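Local coordinates for protein exonuclease (Laribacter hongkongensis, PDB 3SYY) that digests double-stranded DNA with strict 5'-to-3' polarity, as a magnesium-binding alkaline exonuclease of the lambda-exonuclease-like PDDEXK family, at residues A[15-18]-A[19-22]; A[37-40]-A[41-45]; A[135-138]-A[139-143]; A[172-175]-A[176-179]. All blocks are in the same frame, centred on the assembly; numbering follows the deposited sequence.

Contact 1. Residues A[15-18]-A[19-22]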
ATOM      1  N   LYS A  15      26.017  -1.340   6.291  1.00 31.00           N
ATOM      2  CA  LYS A  15      26.203  -2.256   7.441  1.00 29.82           C
ATOM      3  C   LYS A  15      24.939  -3.020   7.767  1.00 28.87           C
ATOM      4  O   LYS A  15      23.834  -2.519   7.571  1.00 28.57           O
ATOM      5  CB  LYS A  15      26.649  -1.492   8.694  1.00 30.57           C
ATOM      6  CG  LYS A  15      28.020  -0.847   8.581  1.00 32.06           C
ATOM      7  CD  LYS A  15      28.396  -0.118   9.889  1.00 33.35           C
ATOM      8  CE  LYS A  15      29.742   0.492   9.783  1.00 33.75           C
ATOM      9  NZ  LYS A  15      29.973   1.410  10.937  1.00 35.14           N
ATOM     10  N   VAL A  16      25.102  -4.253   8.238  1.00 27.89           N
ATOM     11  CA  VAL A  16      24.040  -4.968   8.880  1.00 27.70           C
ATOM     12  C   VAL A  16      23.809  -4.284  10.244  1.00 28.45           C
ATOM     13  O   VAL A  16      24.766  -4.046  10.983  1.00 26.90           O
ATOM     14  CB  VAL A  16      24.386  -6.430   9.076  1.00 27.02           C
ATOM     15  CG1 VAL A  16      23.311  -7.142   9.907  1.00 28.00           C
ATOM     16  CG2 VAL A  16      24.523  -7.114   7.699  1.00 30.11           C
ATOM     17  N   THR A  17      22.558  -3.932  10.544  1.00 28.04           N
ATOM     18  CA  THR A  17      22.287  -3.309  11.843  1.00 29.05           C
ATOM     19  C   THR A  17      21.426  -4.229  12.703  1.00 28.42           C
ATOM     20  O   THR A  17      20.723  -5.114  12.205  1.00 26.89           O
ATOM     21  CB  THR A  17      21.626  -1.930  11.714  1.00 30.03           C
ATOM     22  OG1 THR A  17      20.433  -2.063  10.912  1.00 32.09           O
ATOM     23  CG2 THR A  17      22.575  -0.910  11.079  1.00 30.43           C
ATOM     24  N   ALA A  18      21.488  -4.023  14.016  1.00 27.57           N
ATOM     25  CA  ALA A  18      20.731  -4.857  14.949  1.00 29.14           C
ATOM     26  C   ALA A  18      19.214  -4.878  14.600  1.00 28.58           C
ATOM     27  O   ALA A  18      18.567  -5.899  14.713  1.00 28.05           O
ATOM     28  CB  ALA A  18      20.919  -4.307  16.402  1.00 27.71           C
ATOM     29  N   SER A  19      18.684  -3.746  14.174  1.00 30.12           N
ATOM     30  CA  SER A  19      17.240  -3.649  13.876  1.00 32.77           C
ATOM     31  C   SER A  19      16.821  -4.514  12.680  1.00 32.54           C
ATOM     32  O   SER A  19      15.634  -4.735  12.457  1.00 31.60           O
ATOM     33  CB  SER A  19      16.853  -2.197  13.637  1.00 33.64           C
ATOM     34  OG  SER A  19      17.658  -1.662  12.606  1.00 40.52           O
ATOM     35  N   ARG A  20      17.803  -5.037  11.933  1.00 30.06           N
ATOM     36  CA  ARG A  20      17.482  -5.823  10.744  1.00 30.29           C
ATOM     37  C   ARG A  20      17.952  -7.241  10.863  1.00 30.52           C
ATOM     38  O   ARG A  20      17.829  -8.049   9.919  1.00 30.53           O
ATOM     39  CB  ARG A  20      18.109  -5.177   9.487  1.00 29.82           C
ATOM     40  CG  ARG A  20      17.660  -3.717   9.235  1.00 29.77           C
ATOM     41  CD  ARG A  20      16.135  -3.622   8.961  1.00 32.94           C
ATOM     42  NE  ARG A  20      15.697  -4.301   7.729  1.00 29.19           N
ATOM     43  CZ  ARG A  20      15.850  -3.837   6.481  1.00 28.17           C
ATOM     44  NH1 ARG A  20      16.406  -2.655   6.224  1.00 26.58           N
ATOM     45  NH2 ARG A  20      15.401  -4.567   5.457  1.00 27.55           N
ATOM     46  N   VAL A  21      18.504  -7.597  12.027  1.00 30.34           N
ATOM     47  CA  VAL A  21      19.016  -8.955  12.173  1.00 30.11           C
ATOM     48  C   VAL A  21      17.936  -9.994  11.949  1.00 31.15           C
ATOM     49  O   VAL A  21      18.196 -11.070  11.378  1.00 30.93           O
ATOM     50  CB  VAL A  21      19.763  -9.158  13.518  1.00 30.31           C
ATOM     51  CG1 VAL A  21      19.963 -10.620  13.787  1.00 30.53           C
ATOM     52  CG2 VAL A  21      21.096  -8.495  13.438  1.00 29.42           C
ATOM     53  N   ALA A  22      16.703  -9.705  12.378  1.00 30.90           N
ATOM     54  CA  ALA A  22      15.640 -10.673  12.142  1.00 31.08           C
ATOM     55  C   ALA A  22      15.437 -10.966  10.621  1.00 31.67           C
ATOM     56  O   ALA A  22      15.133 -12.094  10.236  1.00 31.45           O
ATOM     57  CB  ALA A  22      14.314 -10.199  12.768  1.00 31.49           C
TER
HETATM   58  O   HOH W   1      16.216  -7.688  14.398  1.00 30.83           O
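The turn that carries the chain from the short strand 16-17 into helix 21-25 lies beside the magnesium site of this PDDEXK nuclease, and Thr17 and Ser19 meet there. Thr17 OG1 and Ser19 OG lie 3.3 Å apart, a long hydroxyl-hydroxyl hydrogen bond in which either could be the donor. Both oxygens stand between their own backbone N and carbonyl carbon (chi1 55° for Thr17, 56° for Ser19), and this turns them to the same side of the turn. Thr17 OG1 also meets the aliphatic start of Arg20, with Arg20 CG 3.6 Å away. The backbone closes the turn: Arg20 N donates to Thr17 O at 2.9 Å, and Val21 N to Ala18 O at 3.2 Å. Each donor sits above the plane of its carbonyl, the second by 68°. Ala18 O also accepts a hydrogen bond from a water at 3.0 Å, and that same water accepts from Ala22 N at 2.9 Å, bridging the first turn of the helix. On the buried side, Val21 CG2 lies 4.4 Å from Val16 CG1, a loose apolar touch to which helix 174-205 adds Phe187 and Ile180. Beyond CG, Arg20 bends at chi2 and chi3 and runs away from the turn to the carboxylates of Asp23 and Glu42. The side chain of Ser19 comes within about 6 Å of a bound magnesium ion. Two backbone bonds thus close a turn whose hydroxyls, joined by a weaker link, lie near the metal site while its valines face the protein interior.

Contact 2. Residues A[37-40]-A[41-45]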
ATOM      1  N   GLN A  37      16.968 -11.961   1.350  1.00 29.92           N
ATOM      2  CA  GLN A  37      17.396 -11.488   0.028  1.00 31.71           C
ATOM      3  C   GLN A  37      17.098 -10.034  -0.253  1.00 30.49           C
ATOM      4  O   GLN A  37      17.913  -9.332  -0.867  1.00 30.44           O
ATOM      5  CB  GLN A  37      16.873 -12.444  -1.070  1.00 32.08           C
ATOM      6  CG  GLN A  37      17.466 -13.891  -0.840  1.00 36.16           C
ATOM      7  CD  GLN A  37      19.004 -13.905  -0.361  1.00 44.65           C
ATOM      8  OE1 GLN A  37      19.912 -13.355  -1.067  1.00 46.07           O
ATOM      9  NE2 GLN A  37      19.285 -14.542   0.841  1.00 34.06           N
ATOM     10  N   ASN A  38      15.935  -9.537   0.193  1.00 30.78           N
ATOM     11  CA  ASN A  38      15.628  -8.104  -0.004  1.00 30.46           C
ATOM     12  C   ASN A  38      16.566  -7.193   0.780  1.00 29.91           C
ATOM     13  O   ASN A  38      16.973  -6.156   0.289  1.00 28.32           O
ATOM     14  CB  ASN A  38      14.155  -7.786   0.377  1.00 33.14           C
ATOM     15  CG  ASN A  38      13.165  -8.449  -0.559  1.00 38.13           C
ATOM     16  OD1 ASN A  38      13.490  -8.713  -1.718  1.00 41.54           O
ATOM     17  ND2 ASN A  38      11.964  -8.749  -0.060  1.00 42.27           N
ATOM     18  N   TYR A  39      16.915  -7.583   2.008  1.00 29.07           N
ATOM     19  CA  TYR A  39      17.889  -6.790   2.783  1.00 29.40           C
ATOM     20  C   TYR A  39      19.262  -6.854   2.113  1.00 28.74           C
ATOM     21  O   TYR A  39      19.941  -5.867   2.020  1.00 28.99           O
ATOM     22  CB  TYR A  39      17.983  -7.357   4.217  1.00 30.00           C
ATOM     23  CG  TYR A  39      18.775  -6.512   5.185  1.00 28.44           C
ATOM     24  CD1 TYR A  39      18.737  -5.127   5.120  1.00 26.56           C
ATOM     25  CD2 TYR A  39      19.544  -7.112   6.188  1.00 27.54           C
ATOM     26  CE1 TYR A  39      19.459  -4.347   6.039  1.00 30.50           C
ATOM     27  CE2 TYR A  39      20.251  -6.343   7.090  1.00 27.82           C
ATOM     28  CZ  TYR A  39      20.217  -5.002   7.027  1.00 24.42           C
ATOM     29  OH  TYR A  39      20.936  -4.256   7.931  1.00 27.80           O
ATOM     30  N   MET A  40      19.656  -8.044   1.679  1.00 30.18           N
ATOM     31  CA  MET A  40      20.952  -8.204   0.972  1.00 31.63           C
ATOM     32  C   MET A  40      21.031  -7.220  -0.218  1.00 30.97           C
ATOM     33  O   MET A  40      21.998  -6.470  -0.353  1.00 30.26           O
ATOM     34  CB  MET A  40      21.077  -9.662   0.584  1.00 31.66           C
ATOM     35  CG  MET A  40      21.997  -9.935  -0.551  1.00 38.30           C
ATOM     36  SD  MET A  40      23.550 -10.431   0.083  1.00 44.05           S
ATOM     37  CE  MET A  40      23.150 -11.924   0.981  1.00 42.91           C
ATOM     38  N   ALA A  41      19.949  -7.147  -1.019  1.00 30.85           N
ATOM     39  CA  ALA A  41      19.873  -6.235  -2.158  1.00 30.13           C
ATOM     40  C   ALA A  41      19.988  -4.793  -1.686  1.00 29.45           C
ATOM     41  O   ALA A  41      20.697  -3.970  -2.284  1.00 29.62           O
ATOM     42  CB  ALA A  41      18.560  -6.480  -2.964  1.00 29.43           C
ATOM     43  N   GLU A  42      19.331  -4.462  -0.567  1.00 29.12           N
ATOM     44  CA  GLU A  42      19.422  -3.118  -0.052  1.00 28.94           C
ATOM     45  C   GLU A  42      20.869  -2.749   0.298  1.00 28.02           C
ATOM     46  O   GLU A  42      21.324  -1.625   0.032  1.00 27.96           O
ATOM     47  CB  GLU A  42      18.633  -2.995   1.280  1.00 30.19           C
ATOM     48  CG  GLU A  42      17.223  -2.516   1.221  1.00 35.01           C
ATOM     49  CD  GLU A  42      16.601  -2.565   2.633  1.00 36.27           C
ATOM     50  OE1 GLU A  42      15.791  -3.471   2.872  1.00 40.03           O
ATOM     51  OE2 GLU A  42      17.003  -1.736   3.464  1.00 38.26           O
ATOM     52  N   LEU A  43      21.560  -3.651   0.986  1.00 28.77           N
ATOM     53  CA  LEU A  43      22.940  -3.350   1.415  1.00 28.51           C
ATOM     54  C   LEU A  43      23.919  -3.331   0.193  1.00 28.27           C
ATOM     55  O   LEU A  43      24.847  -2.518   0.147  1.00 29.97           O
ATOM     56  CB  LEU A  43      23.372  -4.369   2.443  1.00 28.78           C
ATOM     57  CG  LEU A  43      22.547  -4.315   3.746  1.00 29.05           C
ATOM     58  CD1 LEU A  43      23.246  -5.168   4.805  1.00 29.76           C
ATOM     59  CD2 LEU A  43      22.466  -2.921   4.220  1.00 26.30           C
ATOM     60  N   ILE A  44      23.683  -4.200  -0.783  1.00 28.87           N
ATOM     61  CA  ILE A  44      24.498  -4.165  -2.044  1.00 29.86           C
ATOM     62  C   ILE A  44      24.395  -2.801  -2.696  1.00 29.01           C
ATOM     63  O   ILE A  44      25.421  -2.151  -2.988  1.00 28.85           O
ATOM     64  CB  ILE A  44      24.113  -5.282  -3.018  1.00 29.33           C
ATOM     65  CG1 ILE A  44      24.545  -6.612  -2.421  1.00 31.08           C
ATOM     66  CG2 ILE A  44      24.765  -5.034  -4.437  1.00 32.69           C
ATOM     67  CD1 ILE A  44      23.889  -7.835  -3.052  1.00 28.63           C
ATOM     68  N   CYS A  45      23.161  -2.320  -2.878  1.00 28.61           N
ATOM     69  CA  CYS A  45      22.971  -1.035  -3.510  1.00 28.83           C
ATOM     70  C   CYS A  45      23.572   0.118  -2.680  1.00 29.54           C
ATOM     71  O   CYS A  45      24.091   1.071  -3.229  1.00 29.57           O
ATOM     72  CB  CYS A  45      21.477  -0.785  -3.872  1.00 27.89           C
ATOM     73  SG  CYS A  45      20.834  -2.102  -4.953  1.00 32.64           S
TER
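Tyr39 O receives the N-H of Leu43 at 2.9 Å, and Met40 O takes Ile44 N at the same length. Leu43 then folds back over the ring of Tyr39. Its CD1 stands 4.0 Å from the ring centroid and 20° off the normal, a CH-pi contact displaced toward the rim, near CZ and CE2, while Leu43 CD2 reaches Tyr39 CE1 at 3.8 Å. With CG anti to its backbone N (chi1 -171°), the tyrosine leans outward and toward the next turn, which brings one face of its ring to Leu43. Glu42 meets the same ring differently: Glu42 OE1 is at the edge, near the ring plane, 4.1 Å from Tyr39 CD1, and the carboxylate is turned 66° against the ring. These are i to i+3 and i to i+4 neighbours within helix 34-49, and their polar ends tie that helix to the turn after strand 16-17: Tyr39 OH accepts from Thr17 N, and Glu42 OE1 forms a salt bridge with Arg20. On another side of the helix Met40 CG packs against Ile44 CD1 at 3.8 Å, their chains crossing at a slant. Phe187 and Leu191 of helix 174-205 touch this apolar pair. Ala41 N donates to Gln37 O and Glu42 N to Asn38 O, each at 3.0 Å, and Trp119 of a second subunit packs on Ala41 and Ile44.

Contact 3. Residues A[135-138]-A[139-143]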
ATOM      1  N   ILE A 135      13.775  -9.465  20.278  1.00 27.48           N
ATOM      2  CA  ILE A 135      14.759 -10.279  21.023  1.00 29.01           C
ATOM      3  C   ILE A 135      16.094 -10.338  20.197  1.00 29.01           C
ATOM      4  O   ILE A 135      17.190 -10.144  20.724  1.00 29.33           O
ATOM      5  CB  ILE A 135      14.191 -11.706  21.347  1.00 29.38           C
ATOM      6  CG1 ILE A 135      12.918 -11.642  22.238  1.00 30.76           C
ATOM      7  CG2 ILE A 135      15.248 -12.655  21.982  1.00 29.82           C
ATOM      8  CD1 ILE A 135      13.140 -10.960  23.607  1.00 32.61           C
ATOM      9  N   LYS A 136      15.987 -10.584  18.893  1.00 28.91           N
ATOM     10  CA  LYS A 136      17.190 -10.616  18.054  1.00 29.09           C
ATOM     11  C   LYS A 136      17.901  -9.280  18.033  1.00 27.60           C
ATOM     12  O   LYS A 136      19.105  -9.234  18.166  1.00 27.98           O
ATOM     13  CB  LYS A 136      16.876 -11.086  16.641  1.00 29.70           C
ATOM     14  CG  LYS A 136      16.464 -12.590  16.634  1.00 33.43           C
ATOM     15  CD  LYS A 136      16.084 -13.062  15.269  1.00 38.39           C
ATOM     16  CE  LYS A 136      15.869 -14.583  15.307  1.00 39.38           C
ATOM     17  NZ  LYS A 136      14.494 -14.846  15.877  1.00 45.72           N
ATOM     18  N   GLN A 137      17.145  -8.200  17.939  1.00 25.68           N
ATOM     19  CA  GLN A 137      17.708  -6.859  17.957  1.00 26.19           C
ATOM     20  C   GLN A 137      18.492  -6.620  19.264  1.00 26.79           C
ATOM     21  O   GLN A 137      19.616  -6.143  19.268  1.00 25.29           O
ATOM     22  CB  GLN A 137      16.577  -5.848  17.853  1.00 25.41           C
ATOM     23  CG  GLN A 137      17.083  -4.430  17.930  1.00 25.30           C
ATOM     24  CD  GLN A 137      15.961  -3.415  17.914  1.00 27.41           C
ATOM     25  OE1 GLN A 137      14.791  -3.744  18.132  1.00 29.30           O
ATOM     26  NE2 GLN A 137      16.307  -2.181  17.602  1.00 26.46           N
ATOM     27  N   MET A 138      17.861  -6.959  20.386  1.00 28.58           N
ATOM     28  CA  MET A 138      18.477  -6.682  21.669  1.00 28.43           C
ATOM     29  C   MET A 138      19.660  -7.604  21.965  1.00 27.61           C
ATOM     30  O   MET A 138      20.627  -7.158  22.561  1.00 29.58           O
ATOM     31  CB  MET A 138      17.426  -6.779  22.767  1.00 26.76           C
ATOM     32  CG  MET A 138      16.494  -5.499  22.773  1.00 28.19           C
ATOM     33  SD  MET A 138      15.218  -5.645  24.052  1.00 30.60           S
ATOM     34  CE  MET A 138      14.223  -6.993  23.582  1.00 25.62           C
ATOM     35  N   GLN A 139      19.581  -8.857  21.555  1.00 29.45           N
ATOM     36  CA  GLN A 139      20.754  -9.753  21.749  1.00 31.14           C
ATOM     37  C   GLN A 139      21.911  -9.226  20.930  1.00 31.56           C
ATOM     38  O   GLN A 139      23.059  -9.257  21.383  1.00 32.90           O
ATOM     39  CB  GLN A 139      20.431 -11.203  21.405  1.00 29.92           C
ATOM     40  CG  GLN A 139      19.430 -11.867  22.393  1.00 33.37           C
ATOM     41  CD  GLN A 139      20.017 -11.982  23.848  1.00 33.47           C
ATOM     42  OE1 GLN A 139      21.228 -11.770  24.067  1.00 31.92           O
ATOM     43  NE2 GLN A 139      19.143 -12.268  24.819  1.00 34.11           N
ATOM     44  N   THR A 140      21.623  -8.702  19.724  1.00 30.89           N
ATOM     45  CA  THR A 140      22.656  -8.096  18.888  1.00 29.55           C
ATOM     46  C   THR A 140      23.230  -6.849  19.486  1.00 30.40           C
ATOM     47  O   THR A 140      24.440  -6.593  19.376  1.00 29.63           O
ATOM     48  CB  THR A 140      22.093  -7.710  17.489  1.00 29.85           C
ATOM     49  OG1 THR A 140      21.585  -8.889  16.849  1.00 31.50           O
ATOM     50  CG2 THR A 140      23.170  -7.038  16.624  1.00 28.79           C
ATOM     51  N   GLN A 141      22.386  -6.034  20.109  1.00 29.37           N
ATOM     52  CA  GLN A 141      22.889  -4.833  20.779  1.00 29.57           C
ATOM     53  C   GLN A 141      23.864  -5.239  21.924  1.00 30.40           C
ATOM     54  O   GLN A 141      24.926  -4.621  22.090  1.00 30.96           O
ATOM     55  CB  GLN A 141      21.722  -4.031  21.371  1.00 28.89           C
ATOM     56  CG  GLN A 141      20.966  -3.184  20.395  1.00 30.50           C
ATOM     57  CD  GLN A 141      19.572  -2.791  20.942  1.00 33.02           C
ATOM     58  OE1 GLN A 141      18.815  -2.066  20.289  1.00 35.21           O
ATOM     59  NE2 GLN A 141      19.265  -3.248  22.139  1.00 33.97           N
ATOM     60  N   MET A 142      23.504  -6.300  22.641  1.00 31.46           N
ATOM     61  CA  MET A 142      24.374  -6.894  23.689  1.00 32.99           C
ATOM     62  C   MET A 142      25.692  -7.459  23.102  1.00 33.79           C
ATOM     63  O   MET A 142      26.783  -7.195  23.632  1.00 34.81           O
ATOM     64  CB  MET A 142      23.598  -7.934  24.486  1.00 31.24           C
ATOM     65  CG  MET A 142      22.657  -7.221  25.465  1.00 31.87           C
ATOM     66  SD  MET A 142      21.755  -8.301  26.577  1.00 35.14           S
ATOM     67  CE  MET A 142      20.266  -8.739  25.699  1.00 33.87           C
ATOM     68  N   ALA A 143      25.568  -8.153  21.970  1.00 34.19           N
ATOM     69  CA  ALA A 143      26.733  -8.621  21.181  1.00 35.23           C
ATOM     70  C   ALA A 143      27.684  -7.510  20.844  1.00 35.84           C
ATOM     71  O   ALA A 143      28.912  -7.640  21.075  1.00 36.53           O
ATOM     72  CB  ALA A 143      26.292  -9.317  19.936  1.00 35.23           C
TER
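Thr140 turns its hydroxyl back along helix 132-145 onto the carbonyl of Lys136, OG1 donating to Lys136 O at 2.8 Å. The hydroxyl lies beside its own backbone N (chi1 -59°), which lets both groups bind one acceptor: Thr140 N reaches Lys136 O at 3.0 Å, and the two donors come from opposite faces of the carbonyl plane. The side chains of Gln137 and Gln141 pass each other at a slant. Gln141 also lies across Met138, whose CG touches the amide end, and Met142 brings CE to 3.5 Å from Met138 O. Gln139 is bent at chi2, its CG lying 3.3 Å from Ile135 O. From there its amide spans two elements, accepting from Asp173 N and donating to Glu171 O. Gln137 OE1 accepts from Lys114, and the side chain of Gln137 lies about 4 Å from a bound magnesium ion; the side chains of Gln141 and the metal ligand Glu112 are about 3 Å apart. The glutamines thus divide the work: Gln137 and Gln141 line the metal-site side of the helix, Gln139 ties it to the start of helix 174-205, and the doubly bound Lys136 carbonyl satisfies the buried threonine hydroxyl.

Contact 4. Residues A[172-175]-A[176-179]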
ATOM      1  N   ARG A 172      21.298 -11.087  28.509  1.00 37.39           N
ATOM      2  CA  ARG A 172      22.250 -11.644  27.498  1.00 38.55           C
ATOM      3  C   ARG A 172      22.131 -13.160  27.305  1.00 39.45           C
ATOM      4  O   ARG A 172      22.195 -13.910  28.282  1.00 39.33           O
ATOM      5  CB  ARG A 172      23.685 -11.295  27.897  1.00 38.72           C
ATOM      6  CG  ARG A 172      24.743 -11.776  26.909  1.00 39.74           C
ATOM      7  CD  ARG A 172      26.119 -11.264  27.278  1.00 42.46           C
ATOM      8  NE  ARG A 172      27.049 -11.502  26.181  1.00 42.51           N
ATOM      9  CZ  ARG A 172      27.591 -10.552  25.432  1.00 42.47           C
ATOM     10  NH1 ARG A 172      27.353  -9.286  25.686  1.00 41.16           N
ATOM     11  NH2 ARG A 172      28.411 -10.882  24.433  1.00 41.83           N
ATOM     12  N   ASP A 173      21.934 -13.616  26.060  1.00 38.92           N
ATOM     13  CA  ASP A 173      21.891 -15.052  25.749  1.00 39.59           C
ATOM     14  C   ASP A 173      23.094 -15.362  24.820  1.00 40.49           C
ATOM     15  O   ASP A 173      23.056 -15.075  23.605  1.00 39.20           O
ATOM     16  CB  ASP A 173      20.578 -15.417  25.072  1.00 39.44           C
ATOM     17  CG  ASP A 173      20.445 -16.903  24.786  1.00 41.19           C
ATOM     18  OD1 ASP A 173      21.447 -17.641  24.819  1.00 42.95           O
ATOM     19  OD2 ASP A 173      19.314 -17.366  24.541  1.00 42.20           O
ATOM     20  N   ASP A 174      24.156 -15.920  25.393  1.00 39.77           N
ATOM     21  CA  ASP A 174      25.371 -16.223  24.611  1.00 41.20           C
ATOM     22  C   ASP A 174      25.162 -17.242  23.488  1.00 40.69           C
ATOM     23  O   ASP A 174      25.776 -17.114  22.436  1.00 42.20           O
ATOM     24  CB  ASP A 174      26.550 -16.626  25.530  1.00 41.73           C
ATOM     25  CG  ASP A 174      27.143 -15.439  26.263  1.00 44.11           C
ATOM     26  OD1 ASP A 174      27.739 -15.637  27.335  1.00 47.07           O
ATOM     27  OD2 ASP A 174      27.033 -14.298  25.772  1.00 46.14           O
ATOM     28  N   ALA A 175      24.291 -18.222  23.684  1.00 41.01           N
ATOM     29  CA  ALA A 175      23.968 -19.152  22.606  1.00 41.04           C
ATOM     30  C   ALA A 175      23.305 -18.472  21.425  1.00 41.41           C
ATOM     31  O   ALA A 175      23.685 -18.742  20.260  1.00 40.71           O
ATOM     32  CB  ALA A 175      23.095 -20.297  23.100  1.00 41.50           C
ATOM     33  N   LEU A 176      22.320 -17.598  21.697  1.00 39.82           N
ATOM     34  CA  LEU A 176      21.634 -16.907  20.605  1.00 38.95           C
ATOM     35  C   LEU A 176      22.590 -15.940  19.935  1.00 38.20           C
ATOM     36  O   LEU A 176      22.597 -15.832  18.704  1.00 38.11           O
ATOM     37  CB  LEU A 176      20.358 -16.177  21.069  1.00 39.47           C
ATOM     38  CG  LEU A 176      19.505 -15.555  19.935  1.00 39.70           C
ATOM     39  CD1 LEU A 176      19.216 -16.532  18.806  1.00 40.55           C
ATOM     40  CD2 LEU A 176      18.198 -14.991  20.471  1.00 38.94           C
ATOM     41  N   ILE A 177      23.373 -15.222  20.736  1.00 36.29           N
ATOM     42  CA  ILE A 177      24.377 -14.354  20.199  1.00 36.06           C
ATOM     43  C   ILE A 177      25.358 -15.127  19.254  1.00 36.37           C
ATOM     44  O   ILE A 177      25.672 -14.631  18.188  1.00 33.69           O
ATOM     45  CB  ILE A 177      25.102 -13.596  21.332  1.00 37.07           C
ATOM     46  CG1 ILE A 177      24.168 -12.510  21.915  1.00 35.24           C
ATOM     47  CG2 ILE A 177      26.438 -12.972  20.860  1.00 37.16           C
ATOM     48  CD1 ILE A 177      24.749 -11.792  23.135  1.00 36.31           C
ATOM     49  N   ALA A 178      25.795 -16.332  19.631  1.00 36.46           N
ATOM     50  CA  ALA A 178      26.786 -17.034  18.781  1.00 37.78           C
ATOM     51  C   ALA A 178      26.121 -17.384  17.452  1.00 38.31           C
ATOM     52  O   ALA A 178      26.733 -17.234  16.387  1.00 38.99           O
ATOM     53  CB  ALA A 178      27.333 -18.267  19.476  1.00 38.16           C
ATOM     54  N   GLU A 179      24.858 -17.799  17.516  1.00 38.18           N
ATOM     55  CA  GLU A 179      24.078 -18.137  16.334  1.00 39.99           C
ATOM     56  C   GLU A 179      23.826 -16.915  15.430  1.00 38.99           C
ATOM     57  O   GLU A 179      23.994 -17.008  14.211  1.00 38.77           O
ATOM     58  CB  GLU A 179      22.797 -18.818  16.779  1.00 41.41           C
ATOM     59  CG  GLU A 179      21.724 -19.028  15.747  1.00 47.36           C
ATOM     60  CD  GLU A 179      20.430 -19.530  16.404  1.00 57.10           C
ATOM     61  OE1 GLU A 179      20.505 -20.097  17.531  1.00 60.32           O
ATOM     62  OE2 GLU A 179      19.339 -19.349  15.801  1.00 60.44           O
TER
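Ile177 packs against Arg172 on the close-fitting side of this helix start. Ile177 CD1 lies over one face of the guanidinium, 3.7 Å above its plane and shifted toward the rim, and also touches Arg172 CG at 3.8 Å; the two chains cross at about a right angle. Arg172 CG is anti to the backbone N (chi1 -178°) and the chain stays extended as far as NE, which carries the charged group across the isoleucine. In the guanidinium plane, Arg172 NE donates at 2.8 Å onto the syn lone pair of Asp174 OD2, forming a salt bridge. Arg172 NH1 binds Arg147 O, and Ile177 itself rests on Gln139 and Ala143 of helix 132-145. The opposite character belongs to the exposed side, where Ala175, Ala178 and Glu179 meet through little more than backbone, Glu179 N to Ala175 O at 3.1 Å. Between the two stands Asp173, the N-cap of helix 174-205: Asp173 OD1 accepts from Leu176 N in a weak bond of 3.2 Å, and its carbonyl O takes Ile177 N at 2.9 Å. The cap carboxylate and that of Asp174 both lie at the helix's N-terminal end, where the helix dipole would probably favour their negative charge.

How the contacts relate
Contact 3 is the buried one, contacts 1 and 2 are partly buried, and contact 4 lies at the surface, away from the metal site. Contacts 1 and 3 both lie near that site and meet through packing of Ala18 and Val21 on Thr140. Contact 2 joins contact 1 by charge and hydroxyl, whereas contact 4 joins contact 3 through the Gln139 amide. Helix 174-205 is the shared element: it begins in contact 4 and touches residues of all three other contacts. Near the metal the chemistry is of hydroxyls and amides; in contact 2 it is ring and aliphatic packing, and at contact 4 capping and ion pairing.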